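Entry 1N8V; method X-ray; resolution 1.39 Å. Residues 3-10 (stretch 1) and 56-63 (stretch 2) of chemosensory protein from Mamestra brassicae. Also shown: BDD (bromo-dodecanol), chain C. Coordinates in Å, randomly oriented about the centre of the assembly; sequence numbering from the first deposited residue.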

ATOM      1  N   LYS A   3      -5.126 -11.814  12.853  1.00 19.57           N
ATOM      2  CA  LYS A   3      -5.772 -11.385  11.572  1.00 18.38           C
ATOM      3  C   LYS A   3      -6.055  -9.899  11.543  1.00 17.22           C
ATOM      4  O   LYS A   3      -6.526  -9.336  12.513  1.00 17.53           O
ATOM      5  CB  LYS A   3      -7.051 -12.140  11.357  1.00 18.92           C
ATOM      6  N   TYR A   4      -5.721  -9.236  10.437  1.00 14.21           N
ATOM      7  CA  TYR A   4      -5.994  -7.815  10.360  1.00 14.12           C
ATOM      8  C   TYR A   4      -7.503  -7.549  10.341  1.00 14.10           C
ATOM      9  O   TYR A   4      -8.301  -8.332   9.804  1.00 14.73           O
ATOM     10  CB  TYR A   4      -5.346  -7.173   9.137  1.00 13.36           C
ATOM     11  CG  TYR A   4      -3.848  -7.354   9.001  1.00 12.47           C
ATOM     12  CD1 TYR A   4      -3.018  -7.570  10.106  1.00 12.33           C
ATOM     13  CD2 TYR A   4      -3.276  -7.350   7.763  1.00 11.36           C
ATOM     14  CE1 TYR A   4      -1.640  -7.732   9.944  1.00 11.43           C
ATOM     15  CE2 TYR A   4      -1.934  -7.524   7.612  1.00 11.05           C
ATOM     16  CZ  TYR A   4      -1.123  -7.711   8.682  1.00 10.83           C
ATOM     17  OH  TYR A   4       0.235  -7.921   8.472  1.00 11.98           O
ATOM     18  N   THR A   5      -7.882  -6.411  10.912  1.00 14.60           N
ATOM     19  CA  THR A   5      -9.278  -6.012  10.928  1.00 14.34           C
ATOM     20  C   THR A   5      -9.819  -5.869   9.523  1.00 13.54           C
ATOM     21  O   THR A   5      -9.128  -5.404   8.639  1.00 12.90           O
ATOM     22  CB  THR A   5      -9.447  -4.669  11.713  1.00 14.76           C
ATOM     23  OG1 THR A   5     -10.848  -4.323  11.799  1.00 16.63           O
ATOM     24  CG2 THR A   5      -8.797  -3.509  11.006  1.00 16.78           C
ATOM     25  N   ASP A   6     -11.093  -6.219   9.334  1.00 12.26           N
ATOM     26  CA  ASP A   6     -11.747  -6.011   8.056  1.00 12.87           C
ATOM     27  C   ASP A   6     -12.698  -4.816   8.113  1.00 11.67           C
ATOM     28  O   ASP A   6     -13.448  -4.581   7.157  1.00 13.12           O
ATOM     29  CB  ASP A   6     -12.528  -7.255   7.614  1.00 13.02           C
ATOM     30  CG  ASP A   6     -13.670  -7.627   8.533  1.00 14.50           C
ATOM     31  OD1 ASP A   6     -13.981  -6.901   9.498  1.00 14.21           O
ATOM     32  OD2 ASP A   6     -14.291  -8.690   8.330  1.00 17.32           O
ATOM     33  N   LYS A   7     -12.632  -4.001   9.166  1.00 12.02           N
ATOM     34  CA  LYS A   7     -13.607  -2.916   9.306  1.00 13.06           C
ATOM     35  C   LYS A   7     -13.517  -1.795   8.254  1.00 12.73           C
ATOM     36  O   LYS A   7     -14.495  -1.071   8.036  1.00 13.12           O
ATOM     37  CB  LYS A   7     -13.611  -2.365  10.737  1.00 13.53           C
ATOM     38  CG  LYS A   7     -12.370  -1.548  11.089  1.00 15.40           C
ATOM     39  CD  LYS A   7     -12.436  -1.104  12.564  1.00 18.20           C
ATOM     40  CE  LYS A   7     -11.141  -0.484  13.033  1.00 19.84           C
ATOM     41  NZ  LYS A   7     -11.227  -0.079  14.468  1.00 19.88           N
ATOM     42  N   TYR A   8     -12.367  -1.648   7.587  1.00 12.39           N
ATOM     43  CA  TYR A   8     -12.174  -0.643   6.544  1.00 13.02           C
ATOM     44  C   TYR A   8     -12.207  -1.258   5.148  1.00 13.29           C
ATOM     45  O   TYR A   8     -11.976  -0.564   4.158  1.00 13.46           O
ATOM     46  CB  TYR A   8     -10.840   0.096   6.728  1.00 12.68           C
ATOM     47  CG  TYR A   8     -10.651   0.775   8.055  1.00 12.74           C
ATOM     48  CD1 TYR A   8     -11.499   1.793   8.474  1.00 14.47           C
ATOM     49  CD2 TYR A   8      -9.606   0.418   8.891  1.00 14.71           C
ATOM     50  CE1 TYR A   8     -11.305   2.424   9.698  1.00 14.33           C
ATOM     51  CE2 TYR A   8      -9.407   1.042  10.099  1.00 16.01           C
ATOM     52  CZ  TYR A   8     -10.256   2.048  10.496  1.00 14.55           C
ATOM     53  OH  TYR A   8     -10.066   2.690  11.712  1.00 18.74           O
ATOM     54  N   ASP A   9     -12.548  -2.540   5.057  1.00 13.54           N
ATOM     55  CA  ASP A   9     -12.453  -3.240   3.762  1.00 14.33           C
ATOM     56  C   ASP A   9     -13.446  -2.834   2.677  1.00 15.28           C
ATOM     57  O   ASP A   9     -13.273  -3.238   1.517  1.00 16.44           O
ATOM     58  CB  ASP A   9     -12.484  -4.754   3.970  1.00 14.41           C
ATOM     59  CG  ASP A   9     -11.156  -5.326   4.399  1.00 12.94           C
ATOM     60  OD1 ASP A   9     -10.237  -4.558   4.762  1.00 15.98           O
ATOM     61  OD2 ASP A   9     -10.971  -6.562   4.463  1.00 14.91           O
ATOM     62  N   ASN A  10     -14.440  -2.012   3.000  1.00 14.71           N
ATOM     63  CA  ASN A  10     -15.368  -1.509   1.985  1.00 15.83           C
ATOM     64  C   ASN A  10     -14.974  -0.142   1.437  1.00 15.96           C
ATOM     65  O   ASN A  10     -15.686   0.430   0.605  1.00 16.21           O
ATOM     66  CB  ASN A  10     -16.795  -1.481   2.518  1.00 15.61           C
ATOM     67  CG  ASN A  10     -17.442  -2.857   2.519  1.00 16.67           C
ATOM     68  OD1 ASN A  10     -18.200  -3.197   3.425  1.00 18.37           O
ATOM     69  ND2 ASN A  10     -17.109  -3.676   1.521  1.00 16.68           N
TER
HETATM   70  O1  BDD C 501      -8.802  -2.804   2.196  1.00 35.99           O
HETATM   71  C1  BDD C 501      -8.693  -1.403   2.396  1.00 34.90           C
HETATM   72  C2  BDD C 501      -8.114  -1.122   3.779  1.00 33.87           C
HETATM   73  C3  BDD C 501      -7.025  -0.060   3.709  1.00 32.81           C
HETATM   74  C4  BDD C 501      -7.598   1.349   3.747  1.00 31.84           C
HETATM   75  C5  BDD C 501      -6.544   2.364   3.316  1.00 29.36           C
HETATM   76  C6  BDD C 501      -6.499   2.536   1.795  1.00 26.44           C
HETATM   77  C7  BDD C 501      -5.257   3.291   1.324  1.00 22.70           C
HETATM   78  C8  BDD C 501      -4.936   3.011  -0.145  1.00 20.88           C
HETATM   79  C9  BDD C 501      -3.855   3.956  -0.659  1.00 20.29           C
HETATM   80  C10 BDD C 501      -2.455   3.485  -0.287  1.00 18.97           C
HETATM   81  C11 BDD C 501      -1.369   4.356  -0.890  1.00 18.20           C
HETATM   82  C12 BDD C 501       0.030   3.826  -0.585  1.00 18.80           C
HETATM   83 BR   BDD C 501       0.498   4.229   0.919  1.00  2.02          BR
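Stretch 2, residues 56-63: KKCTENQE

Stretch 2 runs alongside stretch 1 in the same direction: Lys57 lies nearest Lys3, Thr59 nearest Asp6 and Asn61 nearest Asp9, with CA–CA distances of 4.6, 7.0 and 6.5 Å. Stretch 1 is extended through Tyr4 and Thr5, then folds into a type I turn from Asp6 to Asp9. Stretch 2 leaves a loop at Cys58 and Thr59 and enters a helix at Glu60. The two together bury 441 Å², most heavily at Tyr4, Lys57 and Asp9.

At the first anchor, one backbone bond marks the register: Tyr4 N donates to Lys57 O at 3.0 Å, nearly straight at 169°. The Tyr4 side chain, chi1 m, points toward stretch 2, and Lys57 CB sits over the ring face, 3.8 Å from the Tyr4 ring centroid. The end of the Lys57 chain leads away, and its amine is hydrogen-bonded elsewhere in the structure. Cys58 SG approaches Tyr4 CE2 obliquely at 3.7 Å. One water links Tyr4 OH to Lys57 N, and another links Tyr4 O to Lys57 O.

Asp9 is the second anchor, and it reads the start of the helix. Thr59 OG1 accepts the capping bond from Gln62 N at 3.0 Å and gives its own proton to Asp9 OD2 at 2.7 Å, so one hydroxyl serves both helix and contact. Asp9 OD1 takes Gln62 NE2 at 3.0 Å.

Gln62 ties the anchors together. Gln62 OE1 receives Thr59 N at 2.9 Å, closing the cap reciprocally, while Gln62 NE2 also reaches Thr5 O at 2.9 Å in a weak bond. The rule is economical: one backbone bond and a packed ring hold one end, and a buried amide and a carboxylate engage the helix cap at the other.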

ATOM      1  N   LYS A  56       0.200 -12.905   5.153  1.00 11.09           N
ATOM      2  CA  LYS A  56      -0.399 -14.045   5.861  1.00 12.07           C
ATOM      3  C   LYS A  56      -1.646 -13.686   6.708  1.00 12.98           C
ATOM      4  O   LYS A  56      -2.531 -14.539   6.926  1.00 14.62           O
ATOM      5  CB  LYS A  56       0.661 -14.681   6.744  1.00 12.40           C
ATOM      6  CG  LYS A  56       0.183 -15.896   7.506  1.00 13.70           C
ATOM      7  CD  LYS A  56       1.322 -16.536   8.256  1.00 14.70           C
ATOM      8  CE  LYS A  56       1.863 -15.643   9.363  1.00 14.42           C
ATOM      9  NZ  LYS A  56       2.931 -16.376  10.156  1.00 17.67           N
ATOM     10  N   LYS A  57      -1.715 -12.467   7.222  1.00 12.14           N
ATOM     11  CA  LYS A  57      -2.834 -12.041   8.058  1.00 12.18           C
ATOM     12  C   LYS A  57      -3.820 -11.141   7.330  1.00 11.58           C
ATOM     13  O   LYS A  57      -4.751 -10.608   7.925  1.00 12.06           O
ATOM     14  CB  LYS A  57      -2.281 -11.326   9.294  1.00 12.80           C
ATOM     15  CG  LYS A  57      -1.297 -12.158  10.058  1.00 15.61           C
ATOM     16  CD  LYS A  57      -0.389 -11.281  10.909  1.00 18.00           C
ATOM     17  CE  LYS A  57       0.753 -12.062  11.538  1.00 17.79           C
ATOM     18  NZ  LYS A  57       1.693 -11.184  12.292  1.00 18.94           N
ATOM     19  N   CYS A  58      -3.598 -10.931   6.041  1.00 10.76           N
ATOM     20  CA  CYS A  58      -4.480 -10.119   5.234  1.00 11.05           C
ATOM     21  C   CYS A  58      -5.772 -10.827   4.872  1.00 10.96           C
ATOM     22  O   CYS A  58      -5.794 -12.050   4.626  1.00 11.02           O
ATOM     23  CB  CYS A  58      -3.796  -9.717   3.936  1.00 11.41           C
ATOM     24  SG  CYS A  58      -2.287  -8.734   4.141  1.00 13.03           S
ATOM     25  N   THR A  59      -6.846 -10.063   4.787  1.00 11.49           N
ATOM     26  CA  THR A  59      -8.101 -10.584   4.259  1.00 12.13           C
ATOM     27  C   THR A  59      -7.968 -10.713   2.747  1.00 13.03           C
ATOM     28  O   THR A  59      -7.043 -10.171   2.155  1.00 12.02           O
ATOM     29  CB  THR A  59      -9.264  -9.620   4.562  1.00 12.11           C
ATOM     30  OG1 THR A  59      -9.039  -8.375   3.883  1.00 12.80           O
ATOM     31  CG2 THR A  59      -9.391  -9.305   6.057  1.00 12.99           C
ATOM     32  N   GLU A  60      -8.882 -11.444   2.113  1.00 13.85           N
ATOM     33  CA  GLU A  60      -8.849 -11.581   0.672  1.00 14.78           C
ATOM     34  C   GLU A  60      -8.992 -10.202   0.026  1.00 14.73           C
ATOM     35  O   GLU A  60      -8.290  -9.893  -0.943  1.00 15.49           O
ATOM     36  CB  GLU A  60      -9.927 -12.556   0.199  1.00 15.69           C
ATOM     37  CG  GLU A  60      -9.582 -14.004   0.508  1.00 18.74           C
ATOM     38  CD  GLU A  60     -10.653 -15.003   0.096  1.00 21.46           C
ATOM     39  OE1 GLU A  60     -11.807 -14.611  -0.137  1.00 25.80           O
ATOM     40  OE2 GLU A  60     -10.342 -16.195   0.029  1.00 19.41           O
ATOM     41  N   ASN A  61      -9.869  -9.360   0.563  1.00 13.85           N
ATOM     42  CA  ASN A  61     -10.037  -8.009   0.009  1.00 14.14           C
ATOM     43  C   ASN A  61      -8.758  -7.184   0.108  1.00 13.31           C
ATOM     44  O   ASN A  61      -8.456  -6.409  -0.793  1.00 13.18           O
ATOM     45  CB  ASN A  61     -11.225  -7.284   0.648  1.00 14.90           C
ATOM     46  CG  ASN A  61     -12.552  -7.806   0.138  1.00 18.39           C
ATOM     47  OD1 ASN A  61     -12.668  -8.160  -1.031  1.00 23.16           O
ATOM     48  ND2 ASN A  61     -13.556  -7.852   1.001  1.00 24.74           N
ATOM     49  N   GLN A  62      -8.026  -7.332   1.209  1.00 11.74           N
ATOM     50  CA  GLN A  62      -6.756  -6.606   1.382  1.00 11.43           C
ATOM     51  C   GLN A  62      -5.725  -7.085   0.374  1.00 12.11           C
ATOM     52  O   GLN A  62      -4.973  -6.270  -0.152  1.00 12.51           O
ATOM     53  CB  GLN A  62      -6.236  -6.739   2.809  1.00 11.11           C
ATOM     54  CG  GLN A  62      -7.043  -5.905   3.816  1.00 12.01           C
ATOM     55  CD  GLN A  62      -6.990  -6.402   5.230  1.00 10.78           C
ATOM     56  OE1 GLN A  62      -6.232  -7.325   5.571  1.00 11.71           O
ATOM     57  NE2 GLN A  62      -7.833  -5.810   6.086  1.00 11.77           N
ATOM     58  N   GLU A  63      -5.663  -8.394   0.104  1.00 12.59           N
ATOM     59  CA  GLU A  63      -4.706  -8.913  -0.885  1.00 13.87           C
ATOM     60  C   GLU A  63      -5.014  -8.341  -2.260  1.00 12.98           C
ATOM     61  O   GLU A  63      -4.111  -7.862  -2.958  1.00 13.76           O
ATOM     62  CB  GLU A  63      -4.757 -10.462  -0.963  1.00 14.31           C
ATOM     63  CG  GLU A  63      -4.278 -11.193   0.280  1.00 18.23           C
ATOM     64  CD  GLU A  63      -3.869 -12.659   0.046  1.00 19.15           C
ATOM     65  OE1 GLU A  63      -4.275 -13.315  -0.969  1.00 22.94           O
ATOM     66  OE2 GLU A  63      -3.134 -13.170   0.886  1.00 16.21           O
TER
HETATM   67  O   HOH W   1       0.188 -10.329   6.911  1.00 11.65           O
HETATM   68  O   HOH W   2      -7.603 -10.541   8.267  1.00 27.77           O
HETATM   69  O   HOH W   3     -12.808  -8.420   3.997  1.00 18.92           O